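Local coordinates for protein intermedilysin (Streptococcus intermedius, PDB 5IMW) that probably forms large oligomeric pores in cholesterol-containing host cell membranes, as expected of a cholesterol-dependent cytolysin, and thereby lyses the cells, at residues A[92-104]-A[113-125]. Numbering follows the deposited sequence.
Sequences IPVNRGKTTISVN and SNLTVENPSNSTV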
ATOM      1  N   ILE A  92      -8.060 -27.639 -12.198  1.00 83.03           N
ATOM      2  CA  ILE A  92      -8.279 -28.374 -13.441  1.00 80.55           C
ATOM      3  C   ILE A  92      -8.626 -29.808 -13.056  1.00 82.45           C
ATOM      4  O   ILE A  92      -7.771 -30.515 -12.505  1.00 82.67           O
ATOM      5  CB  ILE A  92      -7.046 -28.329 -14.356  1.00 76.10           C
ATOM      6  CG1 ILE A  92      -6.685 -26.882 -14.692  1.00 67.56           C
ATOM      7  CG2 ILE A  92      -7.311 -29.113 -15.637  1.00 83.91           C
ATOM      8  CD1 ILE A  92      -5.387 -26.736 -15.453  1.00 67.56           C
ATOM      9  N   PRO A  93      -9.852 -30.284 -13.312  1.00 86.24           N
ATOM     10  CA  PRO A  93     -10.188 -31.663 -12.930  1.00 95.35           C
ATOM     11  C   PRO A  93      -9.535 -32.687 -13.846  1.00 89.73           C
ATOM     12  O   PRO A  93     -10.054 -32.989 -14.925  1.00 93.00           O
ATOM     13  CB  PRO A  93     -11.717 -31.690 -13.040  1.00 91.64           C
ATOM     14  CG  PRO A  93     -12.025 -30.685 -14.093  1.00 92.51           C
ATOM     15  CD  PRO A  93     -10.984 -29.604 -13.970  1.00 94.79           C
ATOM     16  N   VAL A  94      -8.395 -33.231 -13.420  1.00 93.04           N
ATOM     17  CA  VAL A  94      -7.606 -34.124 -14.259  1.00 92.42           C
ATOM     18  C   VAL A  94      -6.654 -34.898 -13.364  1.00 99.19           C
ATOM     19  O   VAL A  94      -6.229 -34.408 -12.314  1.00 95.99           O
ATOM     20  CB  VAL A  94      -6.845 -33.328 -15.350  1.00 89.21           C
ATOM     21  CG1 VAL A  94      -5.921 -32.291 -14.717  1.00 92.18           C
ATOM     22  CG2 VAL A  94      -6.060 -34.260 -16.249  1.00 97.25           C
ATOM     23  N   ASN A  95      -6.316 -36.114 -13.786  1.00 97.42           N
ATOM     24  CA  ASN A  95      -5.317 -36.902 -13.081  1.00 98.73           C
ATOM     25  C   ASN A  95      -3.982 -36.164 -13.071  1.00 96.64           C
ATOM     26  O   ASN A  95      -3.745 -35.240 -13.854  1.00101.22           O
ATOM     27  CB  ASN A  95      -5.163 -38.272 -13.737  1.00112.67           C
ATOM     28  CG  ASN A  95      -6.491 -38.968 -13.941  1.00120.78           C
ATOM     29  OD1 ASN A  95      -7.204 -38.701 -14.909  1.00113.27           O
ATOM     30  ND2 ASN A  95      -6.837 -39.862 -13.025  1.00120.13           N
ATOM     31  N   ARG A  96      -3.099 -36.582 -12.166  1.00 99.56           N
ATOM     32  CA  ARG A  96      -1.813 -35.923 -11.999  1.00100.81           C
ATOM     33  C   ARG A  96      -0.713 -36.955 -11.800  1.00103.53           C
ATOM     34  O   ARG A  96      -0.968 -38.122 -11.493  1.00110.22           O
ATOM     35  CB  ARG A  96      -1.825 -34.952 -10.813  1.00102.16           C
ATOM     36  CG  ARG A  96      -2.173 -33.521 -11.176  1.00100.63           C
ATOM     37  CD  ARG A  96      -1.837 -32.579 -10.035  1.00101.63           C
ATOM     38  NE  ARG A  96      -2.909 -31.620  -9.801  1.00108.21           N
ATOM     39  CZ  ARG A  96      -4.067 -31.924  -9.224  1.00110.02           C
ATOM     40  NH1 ARG A  96      -4.310 -33.166  -8.820  1.00102.51           N
ATOM     41  NH2 ARG A  96      -4.987 -30.986  -9.056  1.00 96.95           N
ATOM     42  N   GLY A  97       0.523 -36.497 -11.983  1.00 94.85           N
ATOM     43  CA  GLY A  97       1.703 -37.289 -11.731  1.00105.19           C
ATOM     44  C   GLY A  97       2.324 -36.955 -10.393  1.00 94.79           C
ATOM     45  O   GLY A  97       1.706 -36.319  -9.529  1.00 97.72           O
ATOM     46  N   LYS A  98       3.570 -37.380 -10.217  1.00 99.91           N
ATOM     47  CA  LYS A  98       4.259 -37.142  -8.960  1.00 99.96           C
ATOM     48  C   LYS A  98       4.621 -35.669  -8.818  1.00105.22           C
ATOM     49  O   LYS A  98       4.878 -34.969  -9.801  1.00108.57           O
ATOM     50  CB  LYS A  98       5.524 -37.995  -8.872  1.00109.75           C
ATOM     51  CG  LYS A  98       5.299 -39.465  -9.204  1.00107.59           C
ATOM     52  CD  LYS A  98       6.388 -40.366  -8.623  1.00110.16           C
ATOM     53  CE  LYS A  98       7.650 -40.386  -9.477  1.00119.37           C
ATOM     54  NZ  LYS A  98       8.349 -39.071  -9.567  1.00114.73           N
ATOM     55  N   THR A  99       4.646 -35.202  -7.570  1.00111.55           N
ATOM     56  CA  THR A  99       5.012 -33.827  -7.250  1.00110.82           C
ATOM     57  C   THR A  99       6.106 -33.861  -6.195  1.00101.40           C
ATOM     58  O   THR A  99       5.912 -34.431  -5.117  1.00 96.93           O
ATOM     59  CB  THR A  99       3.807 -33.026  -6.746  1.00 98.36           C
ATOM     60  OG1 THR A  99       2.666 -33.297  -7.570  1.00 96.42           O
ATOM     61  CG2 THR A  99       4.100 -31.537  -6.791  1.00 94.35           C
ATOM     62  N   THR A 100       7.251 -33.260  -6.510  1.00103.48           N
ATOM     63  CA  THR A 100       8.380 -33.185  -5.591  1.00103.31           C
ATOM     64  C   THR A 100       8.341 -31.854  -4.855  1.00 89.82           C
ATOM     65  O   THR A 100       8.284 -30.792  -5.482  1.00 87.71           O
ATOM     66  CB  THR A 100       9.707 -33.342  -6.336  1.00103.77           C
ATOM     67  OG1 THR A 100       9.529 -32.997  -7.717  1.00111.93           O
ATOM     68  CG2 THR A 100      10.226 -34.778  -6.218  1.00102.36           C
ATOM     69  N   ILE A 101       8.375 -31.918  -3.526  1.00 86.55           N
ATOM     70  CA  ILE A 101       8.229 -30.750  -2.669  1.00 87.12           C
ATOM     71  C   ILE A 101       9.494 -30.585  -1.840  1.00 81.35           C
ATOM     72  O   ILE A 101      10.210 -31.552  -1.567  1.00 90.95           O
ATOM     73  CB  ILE A 101       6.987 -30.885  -1.759  1.00 82.80           C
ATOM     74  CG1 ILE A 101       5.730 -31.061  -2.617  1.00 85.04           C
ATOM     75  CG2 ILE A 101       6.856 -29.679  -0.835  1.00 81.28           C
ATOM     76  CD1 ILE A 101       4.451 -31.260  -1.829  1.00 90.37           C
ATOM     77  N   SER A 102       9.768 -29.342  -1.446  1.00 88.05           N
ATOM     78  CA  SER A 102      10.876 -29.030  -0.556  1.00 86.56           C
ATOM     79  C   SER A 102      10.402 -28.035   0.494  1.00 78.48           C
ATOM     80  O   SER A 102       9.544 -27.191   0.224  1.00 77.60           O
ATOM     81  CB  SER A 102      12.075 -28.454  -1.319  1.00 90.48           C
ATOM     82  OG  SER A 102      13.131 -28.136  -0.430  1.00 93.86           O
ATOM     83  N   VAL A 103      10.965 -28.144   1.697  1.00 74.96           N
ATOM     84  CA  VAL A 103      10.626 -27.261   2.806  1.00 67.56           C
ATOM     85  C   VAL A 103      11.907 -26.639   3.343  1.00 68.41           C
ATOM     86  O   VAL A 103      12.951 -27.299   3.405  1.00 76.53           O
ATOM     87  CB  VAL A 103       9.874 -28.007   3.926  1.00 67.56           C
ATOM     88  CG1 VAL A 103       9.411 -27.030   4.994  1.00 67.56           C
ATOM     89  CG2 VAL A 103       8.692 -28.773   3.352  1.00 73.31           C
ATOM     90  N   ASN A 104      11.822 -25.369   3.740  1.00 76.16           N
ATOM     91  CA  ASN A 104      12.985 -24.586   4.135  1.00 68.57           C
ATOM     92  C   ASN A 104      13.118 -24.457   5.648  1.00 73.17           C
ATOM     93  O   ASN A 104      13.710 -23.487   6.136  1.00 74.33           O
ATOM     94  CB  ASN A 104      12.922 -23.199   3.496  1.00 77.45           C
ATOM     95  CG  ASN A 104      11.806 -22.347   4.067  1.00 73.77           C
ATOM     96  OD1 ASN A 104      10.818 -22.863   4.590  1.00 72.89           O
ATOM     97  ND2 ASN A 104      11.959 -21.033   3.969  1.00 71.62           N
ATOM     98  N   SER A 113      14.425 -32.920   3.516  1.00 96.65           N
ATOM     99  CA  SER A 113      13.613 -31.764   3.169  1.00 95.88           C
ATOM    100  C   SER A 113      12.731 -32.005   1.954  1.00 90.59           C
ATOM    101  O   SER A 113      11.802 -31.224   1.720  1.00 85.05           O
ATOM    102  CB  SER A 113      14.510 -30.548   2.905  1.00 96.51           C
ATOM    103  OG  SER A 113      15.158 -30.651   1.649  1.00 91.00           O
ATOM    104  N   ASN A 114      12.986 -33.063   1.189  1.00 94.00           N
ATOM    105  CA  ASN A 114      12.290 -33.305  -0.065  1.00 86.94           C
ATOM    106  C   ASN A 114      11.238 -34.389   0.115  1.00 91.17           C
ATOM    107  O   ASN A 114      11.489 -35.410   0.760  1.00 95.91           O
ATOM    108  CB  ASN A 114      13.279 -33.709  -1.159  1.00 85.04           C
ATOM    109  CG  ASN A 114      14.453 -32.757  -1.260  1.00 94.28           C
ATOM    110  OD1 ASN A 114      15.019 -32.344  -0.248  1.00 88.99           O
ATOM    111  ND2 ASN A 114      14.814 -32.390  -2.483  1.00 85.32           N
ATOM    112  N   LEU A 115      10.060 -34.158  -0.458  1.00100.52           N
ATOM    113  CA  LEU A 115       8.957 -35.107  -0.409  1.00 92.31           C
ATOM    114  C   LEU A 115       8.561 -35.530  -1.817  1.00 96.90           C
ATOM    115  O   LEU A 115       9.053 -35.004  -2.819  1.00 89.33           O
ATOM    116  CB  LEU A 115       7.736 -34.510   0.301  1.00 82.11           C
ATOM    117  CG  LEU A 115       7.947 -33.916   1.690  1.00 85.23           C
ATOM    118  CD1 LEU A 115       6.603 -33.552   2.309  1.00 97.33           C
ATOM    119  CD2 LEU A 115       8.706 -34.882   2.580  1.00 95.34           C
ATOM    120  N   THR A 116       7.654 -36.500  -1.872  1.00 98.03           N
ATOM    121  CA  THR A 116       7.045 -36.939  -3.117  1.00 98.87           C
ATOM    122  C   THR A 116       5.638 -37.420  -2.805  1.00 93.09           C
ATOM    123  O   THR A 116       5.420 -38.102  -1.800  1.00 88.81           O
ATOM    124  CB  THR A 116       7.854 -38.061  -3.781  1.00100.50           C
ATOM    125  OG1 THR A 116       9.156 -37.576  -4.134  1.00 93.09           O
ATOM    126  CG2 THR A 116       7.148 -38.567  -5.035  1.00 94.32           C
ATOM    127  N   VAL A 117       4.691 -37.061  -3.666  1.00 94.13           N
ATOM    128  CA  VAL A 117       3.301 -37.476  -3.523  1.00 90.56           C
ATOM    129  C   VAL A 117       2.867 -38.109  -4.836  1.00 99.36           C
ATOM    130  O   VAL A 117       2.993 -37.493  -5.899  1.00 96.52           O
ATOM    131  CB  VAL A 117       2.381 -36.299  -3.155  1.00 76.05           C
ATOM    132  CG1 VAL A 117       1.027 -36.815  -2.678  1.00 87.09           C
ATOM    133  CG2 VAL A 117       3.024 -35.434  -2.090  1.00 90.40           C
ATOM    134  N   GLU A 118       2.352 -39.336  -4.758  1.00 98.16           N
ATOM    135  CA  GLU A 118       2.073 -40.102  -5.967  1.00110.18           C
ATOM    136  C   GLU A 118       0.811 -39.613  -6.666  1.00102.29           C
ATOM    137  O   GLU A 118       0.795 -39.472  -7.894  1.00106.33           O
ATOM    138  CB  GLU A 118       1.951 -41.587  -5.623  1.00116.34           C
ATOM    139  CG  GLU A 118       2.236 -42.529  -6.782  1.00122.29           C
ATOM    140  CD  GLU A 118       3.631 -42.345  -7.352  1.00124.37           C
ATOM    141  OE1 GLU A 118       3.748 -42.077  -8.566  1.00114.79           O
ATOM    142  OE2 GLU A 118       4.608 -42.451  -6.581  1.00123.43           O
ATOM    143  N   ASN A 119      -0.255 -39.351  -5.905  1.00 99.68           N
ATOM    144  CA  ASN A 119      -1.542 -38.911  -6.443  1.00107.90           C
ATOM    145  C   ASN A 119      -1.913 -37.603  -5.752  1.00 98.22           C
ATOM    146  O   ASN A 119      -2.735 -37.591  -4.824  1.00 99.79           O
ATOM    147  CB  ASN A 119      -2.618 -39.977  -6.242  1.00121.05           C
ATOM    148  CG  ASN A 119      -2.248 -41.308  -6.876  1.00121.45           C
ATOM    149  OD1 ASN A 119      -1.701 -41.353  -7.978  1.00133.10           O
ATOM    150  ND2 ASN A 119      -2.543 -42.399  -6.177  1.00122.22           N
ATOM    151  N   PRO A 120      -1.331 -36.483  -6.180  1.00 91.19           N
ATOM    152  CA  PRO A 120      -1.520 -35.220  -5.452  1.00 89.53           C
ATOM    153  C   PRO A 120      -2.986 -34.841  -5.298  1.00 92.57           C
ATOM    154  O   PRO A 120      -3.743 -34.792  -6.269  1.00 99.30           O
ATOM    155  CB  PRO A 120      -0.767 -34.202  -6.316  1.00 97.55           C
ATOM    156  CG  PRO A 120       0.262 -35.001  -7.023  1.00104.65           C
ATOM    157  CD  PRO A 120      -0.362 -36.343  -7.281  1.00 98.26           C
ATOM    158  N   SER A 121      -3.373 -34.567  -4.055  1.00 74.61           N
ATOM    159  CA  SER A 121      -4.657 -33.957  -3.742  1.00 75.34           C
ATOM    160  C   SER A 121      -4.477 -33.166  -2.455  1.00 79.79           C
ATOM    161  O   SER A 121      -3.468 -33.302  -1.759  1.00 72.25           O
ATOM    162  CB  SER A 121      -5.769 -35.003  -3.609  1.00 76.02           C
ATOM    163  OG  SER A 121      -5.488 -35.918  -2.569  1.00 75.97           O
ATOM    164  N   ASN A 122      -5.462 -32.323  -2.142  1.00 83.48           N
ATOM    165  CA  ASN A 122      -5.353 -31.488  -0.951  1.00 73.74           C
ATOM    166  C   ASN A 122      -5.017 -32.337   0.271  1.00 78.90           C
ATOM    167  O   ASN A 122      -3.949 -32.188   0.874  1.00 95.09           O
ATOM    168  CB  ASN A 122      -6.649 -30.706  -0.731  1.00 73.97           C
ATOM    169  CG  ASN A 122      -6.463 -29.529   0.209  1.00 81.33           C
ATOM    170  OD1 ASN A 122      -5.420 -28.874   0.202  1.00 75.61           O
ATOM    171  ND2 ASN A 122      -7.472 -29.262   1.030  1.00 87.82           N
ATOM    172  N   SER A 123      -5.913 -33.259   0.628  1.00 88.64           N
ATOM    173  CA  SER A 123      -5.693 -34.102   1.800  1.00 82.13           C
ATOM    174  C   SER A 123      -4.330 -34.782   1.748  1.00 77.86           C
ATOM    175  O   SER A 123      -3.609 -34.823   2.752  1.00 77.86           O
ATOM    176  CB  SER A 123      -6.805 -35.147   1.906  1.00 93.29           C
ATOM    177  OG  SER A 123      -8.078 -34.531   1.988  1.00 93.04           O
ATOM    178  N   THR A 124      -3.953 -35.312   0.582  1.00 67.56           N
ATOM    179  CA  THR A 124      -2.698 -36.048   0.477  1.00 67.56           C
ATOM    180  C   THR A 124      -1.496 -35.137   0.699  1.00 68.66           C
ATOM    181  O   THR A 124      -0.497 -35.558   1.293  1.00 72.29           O
ATOM    182  CB  THR A 124      -2.597 -36.729  -0.888  1.00 67.56           C
ATOM    183  OG1 THR A 124      -3.792 -36.483  -1.636  1.00 90.46           O
ATOM    184  CG2 THR A 124      -2.407 -38.225  -0.728  1.00 67.56           C
ATOM    185  N   VAL A 125      -1.569 -33.891   0.232  1.00 80.31           N
ATOM    186  CA  VAL A 125      -0.417 -33.000   0.323  1.00 67.56           C
ATOM    187  C   VAL A 125      -0.348 -32.339   1.694  1.00 68.26           C
ATOM    188  O   VAL A 125       0.738 -32.180   2.261  1.00 67.79           O
ATOM    189  CB  VAL A 125      -0.460 -31.963  -0.812  1.00 67.56           C
ATOM    190  CG1 VAL A 125       0.737 -31.032  -0.728  1.00 74.51           C
ATOM    191  CG2 VAL A 125      -0.480 -32.660  -2.169  1.00 69.52           C
TER
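Ile-101 and Leu-115 face each other across an antiparallel beta hairpin, strand 99-103 against strand 114-117, whose second strand leads through a short turn into helix 122-140. They form a hydrogen-bonded pair: Leu-115 N donates to Ile-101 O, 2.8 Å away, and Ile-101 N donates in return to Leu-115 O. Two residues along, Thr-99 and Val-117 form the next such pair, and at the loop end Val-103 N bonds to Ser-113 O.

The side chain of Ile-101 runs toward the helix. Its CB sits 4.2 Å from Leu-115 CB. CG1 lies anti to the carbonyl carbon (chi1 -58°), and the extended chain beyond it carries CD1 to Val-125 CG1 on the helix at 3.9 Å, with Val-117 CG2 a looser neighbour. The face bearing Ile-101 and Leu-115 thus turns toward the helix, where Leu-115 and Val-103 meet Leu-132 farther along. On the other face Thr-100 and Thr-116 lie side by side, CG2 of the first against OG1 of the second.

Strand 99-103 also pairs with strand 202-206, so the hairpin extends a larger antiparallel sheet. At the turn into the helix, Pro-120 CD lies against Gly-97 O and Arg-96 CB, and Pro-120 CG by Thr-99 OG1. Outside, the aliphatic part of Lys-98 runs alongside the Glu-118 carboxylate, but its chain bends so that Lys-98 NZ stays 5.6 Å from Glu-118 OE1, too far for a salt bridge. Ser-121 takes the N-cap position, and its O accepts a hydrogen bond from Val-125 N, 2.8 Å away.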